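Local coordinates for synaptic vesicle membrane protein VAT-1 homolog-like (Homo sapiens, PDB 4A27), which probably acts as an oxidoreductase of the quinone oxidoreductase branch of the medium-chain dehydrogenase family, at the interface of chains A and B. Residues are numbered along the deposited sequence; one frame, centred on the assembly and turned at random. Chains: chain A/B, Synaptic vesicle membrane protein VAT-1 homolog-like.

Contact 1: the interface of chains A and B. Residues chain A 278-279, 282, 287; chain B 269-270, 272.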
loop_
_atom_site.group_PDB
_atom_site.type_symbol
_atom_site.label_atom_id
_atom_site.label_comp_id
_atom_site.label_asym_id
_atom_site.label_seq_id
_atom_site.Cartn_x
_atom_site.Cartn_y
_atom_site.Cartn_z
ATOM N N PHE A 278 -3.172 5.207 9.503
ATOM C CA PHE A 278 -2.122 4.739 10.379
ATOM C C PHE A 278 -2.173 5.363 11.795
ATOM O O PHE A 278 -2.213 6.582 11.929
ATOM C CB PHE A 278 -0.765 4.980 9.781
ATOM C CG PHE A 278 0.349 4.435 10.625
ATOM C CD1 PHE A 278 0.490 3.054 10.797
ATOM C CD2 PHE A 278 1.193 5.285 11.319
ATOM C CE1 PHE A 278 1.512 2.537 11.613
ATOM C CE2 PHE A 278 2.214 4.777 12.126
ATOM C CZ PHE A 278 2.370 3.397 12.280
ATOM N N SER A 279 -2.180 4.498 12.818
ATOM C CA SER A 279 -2.168 4.877 14.249
ATOM C C SER A 279 -1.138 4.040 14.951
ATOM O O SER A 279 -1.349 2.835 15.164
ATOM C CB SER A 279 -3.515 4.575 14.887
ATOM O OG SER A 279 -3.370 4.553 16.309
ATOM N N ASN A 282 -2.320 2.469 18.500
ATOM C CA ASN A 282 -3.154 1.276 18.324
ATOM C C ASN A 282 -2.378 0.057 17.906
ATOM O O ASN A 282 -2.668 -1.042 18.383
ATOM C CB ASN A 282 -4.239 1.503 17.294
ATOM C CG ASN A 282 -5.321 2.407 17.792
ATOM O OD1 ASN A 282 -5.325 2.816 18.960
ATOM N ND2 ASN A 282 -6.234 2.763 16.900
ATOM N N GLN A 287 -3.144 -3.854 18.948
ATOM C CA GLN A 287 -2.999 -4.837 17.893
ATOM C C GLN A 287 -1.773 -5.730 18.039
ATOM O O GLN A 287 -1.587 -6.639 17.247
ATOM C CB GLN A 287 -2.989 -4.136 16.545
ATOM C CG GLN A 287 -4.336 -3.535 16.188
ATOM C CD GLN A 287 -4.217 -2.365 15.218
ATOM O OE1 GLN A 287 -3.173 -2.166 14.606
ATOM N NE2 GLN A 287 -5.283 -1.561 15.109
ATOM N N TYR B 269 -7.663 4.280 9.747
ATOM C CA TYR B 269 -6.793 4.850 10.771
ATOM C C TYR B 269 -6.781 4.003 12.048
ATOM O O TYR B 269 -5.707 3.610 12.543
ATOM C CB TYR B 269 -7.255 6.296 11.094
ATOM C CG TYR B 269 -6.645 6.926 12.334
ATOM C CD1 TYR B 269 -5.312 7.298 12.359
ATOM C CD2 TYR B 269 -7.427 7.204 13.466
ATOM C CE1 TYR B 269 -4.744 7.891 13.488
ATOM C CE2 TYR B 269 -6.868 7.798 14.602
ATOM C CZ TYR B 269 -5.526 8.134 14.598
ATOM O OH TYR B 269 -4.938 8.728 15.689
ATOM N N GLU B 270 -7.976 3.742 12.583
ATOM C CA GLU B 270 -8.117 3.052 13.866
ATOM C C GLU B 270 -7.627 1.624 13.736
ATOM O O GLU B 270 -6.972 1.096 14.638
ATOM C CB GLU B 270 -9.573 3.073 14.378
ATOM N N ASN B 272 -5.576 0.425 11.267
ATOM C CA ASN B 272 -4.307 0.310 10.530
ATOM C C ASN B 272 -4.385 -0.550 9.288
ATOM O O ASN B 272 -3.588 -1.487 9.089
ATOM C CB ASN B 272 -3.223 -0.198 11.449
ATOM C CG ASN B 272 -2.744 0.867 12.380
ATOM O OD1 ASN B 272 -2.348 1.939 11.941
ATOM N ND2 ASN B 272 -2.798 0.594 13.676
#
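The C-terminal end of helix 265-271 of chain B, with the turn that follows it, packs against the end of strand 274-278, the start of helix 280-285 and the loop at A:Gln287 of chain A. The amide of B:Asn272 does most of the polar work, reading the backbone of A:Ser279 through both of its ends. B:Asn272 OD1 accepts from A:Ser279 N at 2.7 Å in a nearly straight bond, the donor tilted 18° from the carbonyl plane, while B:Asn272 ND2 returns a bond to A:Ser279 O at 3.1 Å. B:Asn272 ND2 gives another hydrogen bond to the side-chain oxygen OE1 of A:Gln287 at 2.9 Å. Bonds at both ends, with the ND2 acceptors near the amide plane, should resist rotation about the B:Asn272 CB-CG bond; the A:Gln287 amide is turned 86° to it. A:Asn282 ND2 reaches the main-chain oxygen B:Glu270 O at 2.9 Å, meeting a lone pair in the carbonyl plane. With its CG anti to the backbone N (chi1 168°), B:Tyr269 lays its ring against A:Ser279, whose CB sits over one face near the rim, 3.8 Å from B:Tyr269 CE1. A:Ser279 OG turns inward instead, accepting from A:Asn282 N at 3.2 Å and capping the first turn of helix 280-285. The site thus lies at one end of the intersubunit strand pair, where chain A passes from strand into helix.

Contact 2: the interface of chains A and B. Residues chain A 137, 274-276; chain B 137, 274-276.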
loop_
_atom_site.group_PDB
_atom_site.type_symbol
_atom_site.label_atom_id
_atom_site.label_comp_id
_atom_site.label_asym_id
_atom_site.label_seq_id
_atom_site.Cartn_x
_atom_site.Cartn_y
_atom_site.Cartn_z
ATOM N N VAL A 137 3.604 0.867 5.026
ATOM C CA VAL A 137 2.322 1.125 4.387
ATOM C C VAL A 137 2.560 1.418 2.893
ATOM O O VAL A 137 2.182 0.637 2.029
ATOM C CB VAL A 137 1.553 2.242 5.091
ATOM C CG1 VAL A 137 0.266 2.506 4.367
ATOM C CG2 VAL A 137 1.303 1.863 6.552
ATOM N N VAL A 274 -4.685 3.977 -3.717
ATOM C CA VAL A 274 -4.544 3.318 -2.445
ATOM C C VAL A 274 -4.811 4.346 -1.351
ATOM O O VAL A 274 -4.249 5.443 -1.355
ATOM C CB VAL A 274 -3.088 2.822 -2.251
ATOM C CG1 VAL A 274 -2.950 1.998 -1.002
ATOM C CG2 VAL A 274 -2.648 2.021 -3.450
ATOM N N ILE A 275 -5.658 3.973 -0.396
ATOM C CA ILE A 275 -5.867 4.781 0.789
ATOM C C ILE A 275 -5.609 3.965 2.015
ATOM O O ILE A 275 -6.089 2.852 2.114
ATOM C CB ILE A 275 -7.285 5.270 0.835
ATOM C CG1 ILE A 275 -7.512 6.224 -0.341
ATOM C CG2 ILE A 275 -7.553 6.009 2.155
ATOM C CD1 ILE A 275 -9.000 6.439 -0.699
ATOM N N ALA A 276 -4.900 4.556 2.969
ATOM C CA ALA A 276 -4.510 3.896 4.191
ATOM C C ALA A 276 -4.697 4.831 5.377
ATOM O O ALA A 276 -4.663 6.054 5.241
ATOM C CB ALA A 276 -3.057 3.479 4.112
ATOM N N VAL B 137 0.922 -2.896 -5.579
ATOM C CA VAL B 137 -0.093 -2.367 -4.685
ATOM C C VAL B 137 0.227 -2.844 -3.263
ATOM O O VAL B 137 0.614 -2.055 -2.428
ATOM C CB VAL B 137 -1.506 -2.743 -5.176
ATOM C CG1 VAL B 137 -2.601 -2.161 -4.270
ATOM C CG2 VAL B 137 -1.693 -2.246 -6.578
ATOM N N VAL B 274 -5.348 -0.792 4.833
ATOM C CA VAL B 274 -5.121 -0.199 3.522
ATOM C C VAL B 274 -6.141 -0.749 2.549
ATOM O O VAL B 274 -6.305 -1.970 2.440
ATOM C CB VAL B 274 -3.707 -0.609 3.080
ATOM C CG1 VAL B 274 -3.268 0.073 1.748
ATOM C CG2 VAL B 274 -2.761 -0.271 4.236
ATOM N N ILE B 275 -6.818 0.133 1.827
ATOM C CA ILE B 275 -7.751 -0.278 0.778
ATOM C C ILE B 275 -7.333 0.314 -0.555
ATOM O O ILE B 275 -7.007 1.506 -0.643
ATOM C CB ILE B 275 -9.239 0.144 1.076
ATOM C CG1 ILE B 275 -10.147 -0.253 -0.085
ATOM C CG2 ILE B 275 -9.351 1.626 1.268
ATOM C CD1 ILE B 275 -11.633 -0.440 0.294
ATOM N N ALA B 276 -7.417 -0.510 -1.600
ATOM C CA ALA B 276 -6.898 -0.168 -2.918
ATOM C C ALA B 276 -7.811 -0.739 -3.984
ATOM O O ALA B 276 -8.552 -1.703 -3.757
ATOM C CB ALA B 276 -5.467 -0.742 -3.107
#
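An antiparallel pairing of strand 274-278 with its own copy forms the centre of the interface, joining the two subunits edge to edge across the two-fold axis. A:Ile275 faces B:Ile275, and their backbones exchange a reciprocal pair of hydrogen bonds: A:Ile275 N to B:Ile275 O at 2.8 Å, and B:Ile275 N to A:Ile275 O at the same length. Both are close to linear. On one face of the pairing A:Val274 CG1 meets B:Val274 CG1 at 3.4 Å, tighter than a usual methyl contact. In each, CG1 lies opposite the backbone N (chi1 -174° in both chains), which sends this methyl toward the axis and leaves CG2 for Ala276 of the partner chain. Thus B:Val274 CG2 packs on A:Ala276 CB at 3.8 Å, and A:Val274 CG2 on B:Ala276 CB at 4.0 Å. Beyond the strands, A:Val137 CG1 touches B:Val274 CG2 at 4.1 Å, bringing in the end of helix 124-137. The isoleucines depart from symmetry: chi1 is -65° in A:Ile275 but 177° in B:Ile275, whose CG2 comes within 3.6 Å of A:Ile275 O. The pairing makes the edge strands of the two subunits neighbours in a continuous sheet, with helix 124-137 of each chain flanking its valine face.

Contact 3: the interface of chains A and B. Residues chain A 268-270, 272; chain B 236, 278-279, 282.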
loop_
_atom_site.group_PDB
_atom_site.type_symbol
_atom_site.label_atom_id
_atom_site.label_comp_id
_atom_site.label_asym_id
_atom_site.label_seq_id
_atom_site.Cartn_x
_atom_site.Cartn_y
_atom_site.Cartn_z
ATOM N N LEU A 268 -11.463 4.155 -6.406
ATOM C CA LEU A 268 -10.140 3.584 -6.193
ATOM C C LEU A 268 -9.795 2.628 -7.341
ATOM O O LEU A 268 -8.691 2.697 -7.905
ATOM C CB LEU A 268 -10.079 2.869 -4.834
ATOM C CG LEU A 268 -10.310 3.706 -3.561
ATOM C CD1 LEU A 268 -10.059 2.900 -2.298
ATOM C CD2 LEU A 268 -9.433 4.938 -3.537
ATOM N N TYR A 269 -10.744 1.747 -7.669
ATOM C CA TYR A 269 -10.647 0.817 -8.818
ATOM C C TYR A 269 -10.364 1.564 -10.125
ATOM O O TYR A 269 -9.396 1.271 -10.839
ATOM C CB TYR A 269 -11.942 -0.014 -8.941
ATOM C CG TYR A 269 -12.105 -0.822 -10.227
ATOM C CD1 TYR A 269 -11.291 -1.925 -10.483
ATOM C CD2 TYR A 269 -13.065 -0.486 -11.179
ATOM C CE1 TYR A 269 -11.411 -2.669 -11.662
ATOM C CE2 TYR A 269 -13.206 -1.231 -12.357
ATOM C CZ TYR A 269 -12.373 -2.331 -12.584
ATOM O OH TYR A 269 -12.461 -3.085 -13.731
ATOM N N GLU A 270 -11.187 2.559 -10.396
ATOM C CA GLU A 270 -11.117 3.302 -11.653
ATOM C C GLU A 270 -9.843 4.123 -11.720
ATOM O O GLU A 270 -9.199 4.197 -12.771
ATOM C CB GLU A 270 -12.343 4.211 -11.811
ATOM C CG GLU A 270 -13.678 3.460 -11.997
ATOM C CD GLU A 270 -14.062 3.219 -13.459
ATOM O OE1 GLU A 270 -13.532 3.911 -14.359
ATOM O OE2 GLU A 270 -14.912 2.332 -13.704
ATOM N N ASN A 272 -7.098 3.625 -9.799
ATOM C CA ASN A 272 -5.923 2.889 -9.374
ATOM C C ASN A 272 -5.158 3.506 -8.219
ATOM O O ASN A 272 -3.910 3.687 -8.273
ATOM C CB ASN A 272 -4.973 2.685 -10.554
ATOM C CG ASN A 272 -5.500 1.682 -11.511
ATOM O OD1 ASN A 272 -5.717 0.522 -11.144
ATOM N ND2 ASN A 272 -5.700 2.108 -12.755
ATOM N N LEU B 236 -9.558 -4.384 -4.420
ATOM C CA LEU B 236 -10.674 -4.658 -5.319
ATOM C C LEU B 236 -10.232 -4.518 -6.791
ATOM O O LEU B 236 -9.728 -3.484 -7.191
ATOM C CB LEU B 236 -11.822 -3.700 -5.014
ATOM C CG LEU B 236 -13.126 -3.974 -5.740
ATOM C CD1 LEU B 236 -13.791 -5.248 -5.218
ATOM C CD2 LEU B 236 -14.038 -2.757 -5.605
ATOM N N PHE B 278 -7.873 -1.675 -8.355
ATOM C CA PHE B 278 -6.991 -1.924 -9.461
ATOM C C PHE B 278 -7.722 -2.299 -10.766
ATOM O O PHE B 278 -8.497 -3.234 -10.784
ATOM C CB PHE B 278 -5.975 -2.994 -9.116
ATOM C CG PHE B 278 -4.966 -3.212 -10.213
ATOM C CD1 PHE B 278 -4.055 -2.216 -10.543
ATOM C CD2 PHE B 278 -4.958 -4.382 -10.952
ATOM C CE1 PHE B 278 -3.127 -2.406 -11.576
ATOM C CE2 PHE B 278 -4.038 -4.567 -12.000
ATOM C CZ PHE B 278 -3.135 -3.567 -12.324
ATOM N N SER B 279 -7.421 -1.559 -11.831
ATOM C CA SER B 279 -7.986 -1.774 -13.175
ATOM C C SER B 279 -6.827 -1.708 -14.141
ATOM O O SER B 279 -6.290 -0.601 -14.378
ATOM C CB SER B 279 -8.951 -0.625 -13.523
ATOM O OG SER B 279 -9.133 -0.568 -14.933
ATOM N N ASN B 282 -7.423 0.524 -17.410
ATOM C CA ASN B 282 -7.295 1.962 -17.166
ATOM C C ASN B 282 -5.883 2.404 -16.996
ATOM O O ASN B 282 -5.514 3.500 -17.455
ATOM C CB ASN B 282 -8.082 2.399 -15.938
ATOM C CG ASN B 282 -9.562 2.409 -16.173
ATOM O OD1 ASN B 282 -10.047 2.113 -17.274
ATOM N ND2 ASN B 282 -10.299 2.721 -15.140
#
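Helix 265-271 of chain A ends in a turn where A:Asn272 adopts a left-handed backbone conformation (phi 57°, psi 52°), facing B:Phe278, the last residue of strand 274-278, and B:Ser279 just beyond it. From this turn the A:Asn272 amide lies along the B:Ser279 backbone, A:Asn272 OD1 accepting from B:Ser279 N at 2.8 Å and A:Asn272 ND2 giving to B:Ser279 O at 3.2 Å. The latter acceptor is within 10° of the amide plane, whereas the B:Ser279 donor is tilted from the plane of the A:Asn272 carbonyl. A:Asn272 OD1 also stands over the rim of the B:Phe278 ring, above its plane, 3.3 Å from B:Phe278 CD1. Replacing A:Asn272 with an alanine would probably leave the N-H and carbonyl of B:Ser279 without these mates and weaken the hold of the turn on the strand end. B:Asn282 ND2 supplies a further tie, donating to a lone pair of the main-chain oxygen A:Glu270 O at 3.0 Å; A:Glu270 is poorly ordered, and its carboxylate carries no weight here. A:Tyr269 sets its ring flank beside the B:Phe278 carbonyl. One face of that tyrosine ring receives the B:Ser279 methylene, with B:Ser279 CB 3.7 Å from A:Tyr269 CE1, toward the rim.

Contacts 1 and 3 are two-fold twins with the chains exchanged, their C-alpha centres about 24 Å apart; contact 2 lies between them, about 13 Å from contact 1 and 12 Å from contact 3. All three draw on strand 274-278 or the residues beside it: its paired portion builds contact 2, and its outgoing end meets the partner's helix 265-271 in the outer two. Polar side-chain clamps thus flank an apolar, backbone-paired centre, and they may help set the strand register. The two-fold symmetry and the backbone pairing are consistent with a dimer, although the crystal structure alone does not establish one in solution.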